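Local coordinates for protein putative DD-carboxypeptidase TP_0574 (PDB 1O75) that binds penicillin and has zinc-stimulated carboxypeptidase activity on synthetic depsipeptides, possibly acting as a D,D-carboxypeptidase that lowers peptidoglycan cross-linking, at residues 43-48 against 223-228; 153-158 against 254-259; 278-281 against 285-288; 315-318 against 324-327. The protein carries 2 engineered substitutions. All blocks are in the same frame, centred on the assembly; numbering follows the deposited sequence.

Contact 1: residues 43-48 against 223-228; sequences GDLDAG and SRFGSD
The carbonyl oxygen of Gly43 meets the rim of the Phe225 ring in the plane of that ring: Gly43 O is 3.1 Å from Phe225 CE2, and the same Gly43 O is 3.5 Å from Phe225 CZ. The approach directs a partially negative oxygen at the weakly positive C-H edge of the ring and not over its pi cloud. Phe225 extends to this place because its CG stands anti to the backbone N (chi1 178°). Phe225 and Gly226 are the central residues of a type II beta turn, Arg224 to Ser227, in the connection between strands 212-220 and 229-237. The Ser227 N to Arg224 O bond of 3.3 Å closes this turn, and Gly226 has the positive phi (93°) expected at its third position. Leu45 touches both ring and turn with its two methyls. CD2 of Leu45 approaches Phe225 CE2 obliquely at 3.6 Å, while Leu45 CD1 rests on Gly226 CA at 3.6 Å. No hydrogen bond joins the two loops here. Asn299 ND2 donates a hydrogen bond to Gly226 O, and Gly369 of the second subunit packs against Phe225 in the crystal dimer.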
# COMPACT_ATOMS: atom_id res chain seq x y z
N GLY B 43 7.82 -21.94 2.70
CA GLY B 43 7.90 -22.26 1.29
C GLY B 43 6.81 -23.23 0.83
O GLY B 43 6.49 -23.28 -0.36
N ASP B 44 6.26 -23.99 1.77
CA ASP B 44 5.20 -24.95 1.46
C ASP B 44 3.86 -24.25 1.25
O ASP B 44 3.58 -23.22 1.86
CB ASP B 44 4.99 -25.93 2.62
CG ASP B 44 5.96 -27.07 2.60
OD1 ASP B 44 6.77 -27.13 1.64
OD2 ASP B 44 5.91 -27.90 3.54
N LEU B 45 3.03 -24.81 0.38
CA LEU B 45 1.71 -24.26 0.15
C LEU B 45 0.78 -25.23 0.86
O LEU B 45 1.14 -26.38 1.08
CB LEU B 45 1.40 -24.21 -1.34
CG LEU B 45 2.32 -23.29 -2.14
CD1 LEU B 45 1.95 -23.33 -3.62
CD2 LEU B 45 2.22 -21.86 -1.58
N ASP B 46 -0.40 -24.76 1.25
CA ASP B 46 -1.40 -25.63 1.89
C ASP B 46 -2.18 -26.15 0.68
O ASP B 46 -3.19 -25.59 0.30
CB ASP B 46 -2.34 -24.82 2.80
CG ASP B 46 -3.47 -25.66 3.37
OD1 ASP B 46 -3.65 -26.82 2.94
OD2 ASP B 46 -4.20 -25.15 4.25
N ALA B 47 -1.69 -27.24 0.10
CA ALA B 47 -2.29 -27.79 -1.11
C ALA B 47 -3.28 -28.93 -0.92
O ALA B 47 -3.66 -29.57 -1.90
CB ALA B 47 -1.17 -28.22 -2.06
N GLY B 48 -3.70 -29.18 0.31
CA GLY B 48 -4.63 -30.28 0.54
C GLY B 48 -6.09 -29.91 0.53
O GLY B 48 -6.55 -29.05 -0.23
N SER B 223 0.92 -12.15 -7.76
CA SER B 223 0.82 -11.25 -6.62
C SER B 223 1.16 -11.84 -5.26
O SER B 223 1.68 -11.14 -4.39
CB SER B 223 -0.59 -10.66 -6.60
OG SER B 223 -0.89 -10.13 -7.88
N ARG B 224 0.89 -13.12 -5.07
CA ARG B 224 1.18 -13.77 -3.81
C ARG B 224 1.77 -15.12 -4.11
O ARG B 224 1.34 -15.79 -5.05
CB ARG B 224 -0.10 -13.90 -2.98
CG ARG B 224 0.05 -14.68 -1.68
CD ARG B 224 -0.85 -14.10 -0.60
NE ARG B 224 -1.04 -15.01 0.52
CZ ARG B 224 -1.62 -14.68 1.67
NH1 ARG B 224 -2.07 -13.45 1.86
NH2 ARG B 224 -1.78 -15.57 2.63
N PHE B 225 2.77 -15.52 -3.34
CA PHE B 225 3.41 -16.80 -3.56
C PHE B 225 2.38 -17.94 -3.55
O PHE B 225 1.54 -18.02 -2.67
CB PHE B 225 4.47 -17.06 -2.48
CG PHE B 225 5.15 -18.40 -2.61
CD1 PHE B 225 5.96 -18.69 -3.71
CD2 PHE B 225 4.96 -19.39 -1.65
CE1 PHE B 225 6.56 -19.94 -3.85
CE2 PHE B 225 5.56 -20.65 -1.79
CZ PHE B 225 6.36 -20.92 -2.89
N GLY B 226 2.44 -18.79 -4.56
CA GLY B 226 1.52 -19.91 -4.59
C GLY B 226 0.20 -19.78 -5.32
O GLY B 226 -0.40 -20.80 -5.62
N SER B 227 -0.27 -18.58 -5.60
CA SER B 227 -1.54 -18.48 -6.33
C SER B 227 -1.35 -18.47 -7.85
O SER B 227 -0.47 -17.81 -8.38
CB SER B 227 -2.31 -17.20 -5.93
OG SER B 227 -2.79 -17.28 -4.59
N ASP B 228 -2.18 -19.24 -8.55
CA ASP B 228 -2.16 -19.23 -10.02
C ASP B 228 -2.83 -17.94 -10.48
O ASP B 228 -2.46 -17.34 -11.50
CB ASP B 228 -2.95 -20.43 -10.55
CG ASP B 228 -2.14 -21.70 -10.47
OD1 ASP B 228 -0.92 -21.59 -10.72
OD2 ASP B 228 -2.69 -22.78 -10.17

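Contact 2: residues 153-158 against 254-259; sequences HGMKFV and NFNTVR
Strand 255-262 carries a classic beta bulge, in which two residues, Asn256 and Thr257, stand against the single residue Ile318 of the neighbouring strand, and it presents the Asn256 side chain to the corner that strand 143-163 turns at Lys156. The amide of Asn256 bonds Phe157 O directly and Phe157 N through a water. Its ND2 donates to Phe157 O over 3.3 Å, a weak bond by length although nearly straight (162° at the hydrogen). Its OD1 accepts from the water at 2.7 Å, and that water in turn accepts from Phe157 N, also at 2.7 Å. Next to these polar bonds, Met155 runs obliquely across Asn256. Met155 CG lies 3.7 Å from Asn256 OD1, and further along the same side chain Met155 SD is 3.7 Å from Asn256 CB and 4.1 Å from Thr257 CB. The bend at the last torsion (chi3 -86°) turns the terminal methyl aside, so that the sulfur rather than CE meets the bulge. Tyr17 and Tyr20 of helix 17-25 and Tyr69 also pack on Met155, while Asn320 ND2 is a second donor to Phe157 O. The pattern is consistent with the modelled amide orientation, since the reverse would set OD1 against the carbonyl O of Phe157, and it satisfies the backbone N and O of Phe157 beside the Met155 side chain.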
# COMPACT_ATOMS: atom_id res chain seq x y z
N HIS B 153 -7.96 -23.63 12.58
CA HIS B 153 -8.88 -24.77 12.47
C HIS B 153 -10.23 -24.51 11.84
O HIS B 153 -10.87 -25.44 11.32
CB HIS B 153 -9.17 -25.35 13.85
CG HIS B 153 -7.96 -25.87 14.56
ND1 HIS B 153 -7.46 -27.12 14.65
CD2 HIS B 153 -7.13 -25.06 15.30
CE1 HIS B 153 -6.33 -27.05 15.45
NE2 HIS B 153 -6.16 -25.79 15.83
N GLY B 154 -10.68 -23.26 11.93
CA GLY B 154 -11.98 -22.90 11.42
C GLY B 154 -12.47 -21.57 11.96
O GLY B 154 -11.68 -20.72 12.38
N MET B 155 -13.78 -21.41 11.98
CA MET B 155 -14.41 -20.17 12.38
C MET B 155 -15.08 -20.24 13.74
O MET B 155 -15.82 -21.18 14.04
CB MET B 155 -15.41 -19.76 11.28
CG MET B 155 -14.72 -19.47 9.93
SD MET B 155 -15.83 -19.79 8.56
CE MET B 155 -15.51 -21.56 8.35
N LYS B 156 -14.81 -19.24 14.57
CA LYS B 156 -15.38 -19.23 15.92
C LYS B 156 -16.86 -18.89 15.95
O LYS B 156 -17.59 -19.43 16.78
CB LYS B 156 -14.62 -18.23 16.83
CG LYS B 156 -13.20 -18.66 17.16
CD LYS B 156 -12.59 -17.76 18.27
CE LYS B 156 -12.48 -16.33 17.82
NZ LYS B 156 -12.00 -15.39 18.91
N PHE B 157 -17.30 -18.01 15.05
CA PHE B 157 -18.69 -17.57 15.01
C PHE B 157 -19.50 -17.86 13.73
O PHE B 157 -19.58 -17.05 12.81
CB PHE B 157 -18.75 -16.06 15.31
CG PHE B 157 -17.94 -15.64 16.52
CD1 PHE B 157 -18.31 -16.05 17.80
CD2 PHE B 157 -16.77 -14.90 16.36
CE1 PHE B 157 -17.52 -15.71 18.92
CE2 PHE B 157 -15.97 -14.55 17.48
CZ PHE B 157 -16.35 -14.96 18.75
N VAL B 158 -20.12 -19.03 13.71
CA VAL B 158 -20.96 -19.43 12.59
C VAL B 158 -22.41 -19.36 13.09
O VAL B 158 -22.75 -20.00 14.08
CB VAL B 158 -20.66 -20.89 12.16
CG1 VAL B 158 -21.64 -21.31 11.05
CG2 VAL B 158 -19.20 -21.02 11.70
N ASN B 254 -16.02 -9.33 11.04
CA ASN B 254 -17.17 -10.24 10.96
C ASN B 254 -17.06 -11.18 9.76
O ASN B 254 -17.93 -12.03 9.51
CB ASN B 254 -18.45 -9.41 10.89
CG ASN B 254 -18.87 -8.92 12.27
OD1 ASN B 254 -19.23 -9.72 13.13
ND2 ASN B 254 -18.77 -7.62 12.49
N PHE B 255 -15.97 -11.02 9.01
CA PHE B 255 -15.74 -11.86 7.83
C PHE B 255 -15.45 -13.31 8.19
O PHE B 255 -14.63 -13.61 9.07
CB PHE B 255 -14.55 -11.33 7.03
CG PHE B 255 -14.18 -12.21 5.86
CD1 PHE B 255 -14.86 -12.09 4.64
CD2 PHE B 255 -13.12 -13.11 5.96
CE1 PHE B 255 -14.48 -12.86 3.54
CE2 PHE B 255 -12.73 -13.90 4.86
CZ PHE B 255 -13.42 -13.77 3.64
N ASN B 256 -16.08 -14.22 7.47
CA ASN B 256 -15.85 -15.63 7.71
C ASN B 256 -15.12 -16.36 6.58
O ASN B 256 -14.02 -16.89 6.77
CB ASN B 256 -17.18 -16.35 7.95
CG ASN B 256 -17.60 -16.35 9.40
OD1 ASN B 256 -16.77 -16.37 10.28
ND2 ASN B 256 -18.91 -16.36 9.65
N THR B 257 -15.71 -16.36 5.39
CA THR B 257 -15.11 -17.13 4.30
C THR B 257 -15.58 -16.72 2.91
O THR B 257 -16.33 -15.74 2.75
CB THR B 257 -15.39 -18.63 4.60
OG1 THR B 257 -14.62 -19.47 3.74
CG2 THR B 257 -16.91 -18.95 4.46
N VAL B 258 -15.12 -17.46 1.89
CA VAL B 258 -15.49 -17.18 0.51
C VAL B 258 -15.80 -18.47 -0.24
O VAL B 258 -15.08 -19.46 -0.11
CB VAL B 258 -14.34 -16.51 -0.30
CG1 VAL B 258 -14.89 -15.92 -1.62
CG2 VAL B 258 -13.68 -15.45 0.51
N ARG B 259 -16.87 -18.44 -1.03
CA ARG B 259 -17.22 -19.59 -1.85
C ARG B 259 -16.78 -19.28 -3.27
O ARG B 259 -16.96 -18.16 -3.75
CB ARG B 259 -18.73 -19.81 -1.84
CG ARG B 259 -19.16 -21.03 -2.68
CD ARG B 259 -20.69 -21.02 -2.90
NE ARG B 259 -21.14 -22.17 -3.67
CZ ARG B 259 -21.65 -23.27 -3.13
NH1 ARG B 259 -21.76 -23.36 -1.81
NH2 ARG B 259 -22.04 -24.28 -3.90
O HOH W 1 -16.18 -16.67 12.94

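Contact 3: residues 278-281 against 285-288; sequences TKHS and WWKT. With PDX (2,3-di-O-sulfo-alpha-D-glucopyranose), chain C.
His280 and Trp286 bring their rings together at an oblique angle, with His280 CE1 3.4 Å from Trp286 CD1. The imidazole and the five-membered ring of the indole have centroids 4.6 Å apart and planes inclined by 33°. His280 reaches across because its CG is anti to the backbone N (chi1 -165°), a rotamer that also sets His280 CE1 3.5 Å from Trp285 CA. Trp286 instead holds CG in the narrow position between its own N and carbonyl carbon (chi1 47°), which folds the indole back beside its backbone. A water sits beside both rings. It lies in the imidazole plane, 2.7 Å from His280 NE2, donates to Trp286 O at 3.0 Å, and sits over the centre of the Trp286 ring. Residues 278-281 lie where the chain passes from the edge strand of one four-stranded antiparallel sheet (274-276) to that of another (284-285), and 285-288 leads out of the latter toward strand 293-298; the ring pair sits at this passage. Ser284 OG binds His280 ND1, the Tyr69 ring lies almost parallel to the imidazole, and Phe255 stands nearly perpendicular to Trp286. Further along, the aliphatic chain of Lys287, not its ammonium group, touches the sulfated glucose: Lys287 CB is 3.3 Å from PDX O2S, and Lys287 CG 3.6 Å from PDX O3S. Arg290 N and Arg88 NH1 hydrogen-bond the same sugar.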
# COMPACT_ATOMS: atom_id res chain seq x y z
N THR B 278 -13.08 -22.50 0.74
CA THR B 278 -11.76 -21.91 0.90
C THR B 278 -11.39 -21.84 2.38
O THR B 278 -12.23 -22.01 3.26
CB THR B 278 -11.72 -20.48 0.36
OG1 THR B 278 -12.67 -19.68 1.10
CG2 THR B 278 -12.04 -20.44 -1.16
N LYS B 279 -10.11 -21.57 2.63
CA LYS B 279 -9.61 -21.44 4.00
C LYS B 279 -8.91 -20.10 4.08
O LYS B 279 -8.10 -19.77 3.21
CB LYS B 279 -8.65 -22.59 4.31
CG LYS B 279 -9.35 -23.93 4.26
CD LYS B 279 -8.50 -25.06 4.82
CE LYS B 279 -7.33 -25.37 3.92
NZ LYS B 279 -6.63 -26.63 4.38
N HIS B 280 -9.20 -19.32 5.10
CA HIS B 280 -8.58 -18.00 5.18
C HIS B 280 -7.07 -18.11 5.36
O HIS B 280 -6.58 -19.09 5.89
CB HIS B 280 -9.19 -17.19 6.33
CG HIS B 280 -8.86 -15.74 6.24
ND1 HIS B 280 -9.20 -14.97 5.15
CD2 HIS B 280 -8.18 -14.92 7.09
CE1 HIS B 280 -8.76 -13.74 5.33
NE2 HIS B 280 -8.13 -13.68 6.49
N SER B 281 -6.36 -17.10 4.88
CA SER B 281 -4.91 -17.02 4.95
C SER B 281 -4.31 -17.83 3.81
O SER B 281 -3.44 -17.36 3.10
CB SER B 281 -4.39 -17.52 6.29
OG SER B 281 -3.00 -17.27 6.34
N TRP B 285 -7.23 -13.20 2.00
CA TRP B 285 -6.51 -12.39 2.97
C TRP B 285 -6.95 -10.95 2.91
O TRP B 285 -7.56 -10.49 1.92
CB TRP B 285 -5.00 -12.53 2.75
CG TRP B 285 -4.56 -12.24 1.36
CD1 TRP B 285 -4.13 -11.03 0.86
CD2 TRP B 285 -4.57 -13.15 0.24
NE1 TRP B 285 -3.87 -11.14 -0.49
CE2 TRP B 285 -4.14 -12.42 -0.90
CE3 TRP B 285 -4.90 -14.50 0.09
CZ2 TRP B 285 -4.04 -13.00 -2.17
CZ3 TRP B 285 -4.80 -15.08 -1.18
CH2 TRP B 285 -4.37 -14.33 -2.29
N TRP B 286 -6.70 -10.26 4.02
CA TRP B 286 -7.03 -8.84 4.14
C TRP B 286 -6.12 -8.27 5.23
O TRP B 286 -5.54 -9.03 6.01
CB TRP B 286 -8.51 -8.63 4.50
CG TRP B 286 -9.07 -9.46 5.62
CD1 TRP B 286 -9.88 -10.56 5.49
CD2 TRP B 286 -8.91 -9.25 7.03
NE1 TRP B 286 -10.23 -11.04 6.73
CE2 TRP B 286 -9.65 -10.26 7.69
CE3 TRP B 286 -8.22 -8.31 7.80
CZ2 TRP B 286 -9.72 -10.36 9.09
CZ3 TRP B 286 -8.28 -8.40 9.20
CH2 TRP B 286 -9.03 -9.43 9.82
N LYS B 287 -5.97 -6.95 5.23
CA LYS B 287 -5.15 -6.23 6.23
C LYS B 287 -6.08 -5.31 7.04
O LYS B 287 -7.25 -5.14 6.70
CB LYS B 287 -4.11 -5.35 5.54
CG LYS B 287 -3.31 -6.02 4.46
CD LYS B 287 -2.31 -7.00 5.01
CE LYS B 287 -1.49 -7.60 3.86
NZ LYS B 287 -0.78 -8.86 4.25
N THR B 288 -5.54 -4.69 8.08
CA THR B 288 -6.34 -3.81 8.93
C THR B 288 -6.13 -2.34 8.57
O THR B 288 -6.51 -1.44 9.33
CB THR B 288 -5.98 -4.01 10.40
OG1 THR B 288 -4.58 -3.77 10.56
CG2 THR B 288 -6.29 -5.41 10.83
C1 PDX C . -1.25 -0.50 1.75
C2 PDX C . -1.69 -0.44 3.20
C3 PDX C . -1.27 0.88 3.84
C4 PDX C . 0.23 1.16 3.66
C5 PDX C . 0.58 1.08 2.19
C6 PDX C . 2.03 1.27 1.90
O2 PDX C . -3.13 -0.60 3.22
O3 PDX C . -1.55 0.81 5.24
O4 PDX C . 0.60 2.43 4.26
O5 PDX C . 0.17 -0.23 1.62
O6 PDX C . 2.52 0.15 1.12
O1S PDX C . -5.00 -1.64 4.11
O2S PDX C . -2.88 -2.36 4.93
O3S PDX C . -3.53 -2.92 2.64
O1X PDX C . -2.42 1.34 7.30
O2X PDX C . -3.56 1.93 5.29
O3X PDX C . -1.59 3.14 5.94
S PDX C . -3.70 -1.82 3.81
S' PDX C . -2.36 1.87 5.94
O HOH W 2 -6.47 -11.63 7.26

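Contact 4: residues 315-318 against 324-327; sequences LTLI and DVVA
Leu315 and Ala327 exchange both of their backbone hydrogen bonds: Leu315 N donates to Ala327 O at 2.7 Å, almost perfectly straight (178° at the hydrogen), and Ala327 N returns a bond to Leu315 O at 2.8 Å. Two residues on, Leu317 and Val325 form the next hydrogen-bonded pair. Leu317 N reaches Val325 O at 2.8 Å, whereas the return bond from Val325 N to Leu317 O is longer, 3.3 Å, though it falls on a lone pair of the oxygen. Between them, Thr316 and Val326 are a non-hydrogen-bonded pair, and here CA-H groups address the carbonyls: Val326 CA lies 3.3 Å from Leu315 O. The backbone groups of Thr316 and Ile318 directed away from 324-327 are taken by strand 255-262, through bonds to Arg259, Asn256 and Thr257. The Asp324 carboxylate is satisfied outside the hairpin, OD2 by a salt bridge to Arg201 and OD1 by Asn187 ND2, while the Thr316 methyl CG2 touches Asp324 OD2 at 3.6 Å. On the buried face, Leu317 CB meets Val325 CB at 3.9 Å, and Leu315 and Val325 pack on Ala231 and Leu235 of strand 229-237, respectively. Alternating pairs and a 160° angle between strand directions define an antiparallel beta hairpin, packed on a second sheet, as in the sandwich of the E-set clan to which this region is assigned.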
# COMPACT_ATOMS: atom_id res chain seq x y z
N LEU B 315 -17.30 -15.20 -7.05
CA LEU B 315 -16.84 -15.25 -5.66
C LEU B 315 -17.93 -14.71 -4.74
O LEU B 315 -18.50 -13.66 -5.01
CB LEU B 315 -15.59 -14.35 -5.47
CG LEU B 315 -14.53 -14.42 -6.57
CD1 LEU B 315 -13.33 -13.54 -6.22
CD2 LEU B 315 -14.11 -15.86 -6.77
N THR B 316 -18.21 -15.42 -3.65
CA THR B 316 -19.21 -14.94 -2.72
C THR B 316 -18.55 -14.75 -1.34
O THR B 316 -18.17 -15.73 -0.72
CB THR B 316 -20.39 -15.94 -2.60
OG1 THR B 316 -20.99 -16.10 -3.90
CG2 THR B 316 -21.47 -15.40 -1.62
N LEU B 317 -18.45 -13.50 -0.89
CA LEU B 317 -17.86 -13.18 0.43
C LEU B 317 -18.94 -13.37 1.50
O LEU B 317 -20.01 -12.79 1.40
CB LEU B 317 -17.39 -11.71 0.45
CG LEU B 317 -16.02 -11.34 -0.12
CD1 LEU B 317 -15.67 -12.16 -1.30
CD2 LEU B 317 -16.02 -9.86 -0.44
N ILE B 318 -18.62 -14.13 2.53
CA ILE B 318 -19.54 -14.45 3.60
C ILE B 318 -19.09 -13.85 4.94
O ILE B 318 -18.01 -14.17 5.44
CB ILE B 318 -19.68 -15.97 3.71
CG1 ILE B 318 -20.27 -16.50 2.37
CG2 ILE B 318 -20.56 -16.34 4.89
CD1 ILE B 318 -20.12 -17.99 2.21
N ASP B 324 -24.50 -11.03 1.49
CA ASP B 324 -23.39 -11.65 0.75
C ASP B 324 -22.87 -10.65 -0.30
O ASP B 324 -23.63 -9.86 -0.84
CB ASP B 324 -23.84 -12.94 0.03
CG ASP B 324 -24.02 -14.13 0.97
OD1 ASP B 324 -23.83 -14.00 2.20
OD2 ASP B 324 -24.36 -15.23 0.47
N VAL B 325 -21.57 -10.67 -0.56
CA VAL B 325 -21.02 -9.78 -1.58
C VAL B 325 -20.59 -10.70 -2.70
O VAL B 325 -19.71 -11.54 -2.50
CB VAL B 325 -19.80 -9.03 -1.05
CG1 VAL B 325 -19.17 -8.22 -2.20
CG2 VAL B 325 -20.23 -8.13 0.11
N VAL B 326 -21.18 -10.54 -3.88
CA VAL B 326 -20.86 -11.42 -4.99
C VAL B 326 -20.03 -10.68 -6.02
O VAL B 326 -20.40 -9.59 -6.45
CB VAL B 326 -22.16 -11.97 -5.68
CG1 VAL B 326 -21.80 -12.91 -6.81
CG2 VAL B 326 -23.02 -12.71 -4.65
N ALA B 327 -18.94 -11.30 -6.46
CA ALA B 327 -18.07 -10.68 -7.46
C ALA B 327 -17.73 -11.67 -8.56
O ALA B 327 -17.36 -12.81 -8.28
CB ALA B 327 -16.78 -10.18 -6.79

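In the fold
Contacts 2 and 4 share a sheet: probable hydrogen bonds link Asn256 N with Ile318 O and Thr257 O with Ile318 N, each at 2.8 Å, so the bulge of contact 2 is paired with the hairpin of contact 4. Contact 3 is tied to contact 2 by Val258 O and Thr278 OG1, 2.7 Å apart, and to contact 1 by the salt bridge from Asp46 OD2 to Lys279 NZ (2.8 Å), with centres 10 and 13 Å away respectively. Contacts 1 and 4 stay separate, their nearest atoms about 11 Å apart. Contact 3 alone includes a residue of the glycan pocket, Lys287; the Leu315 side chain of contact 4 comes within about 4 Å of a bound xenon.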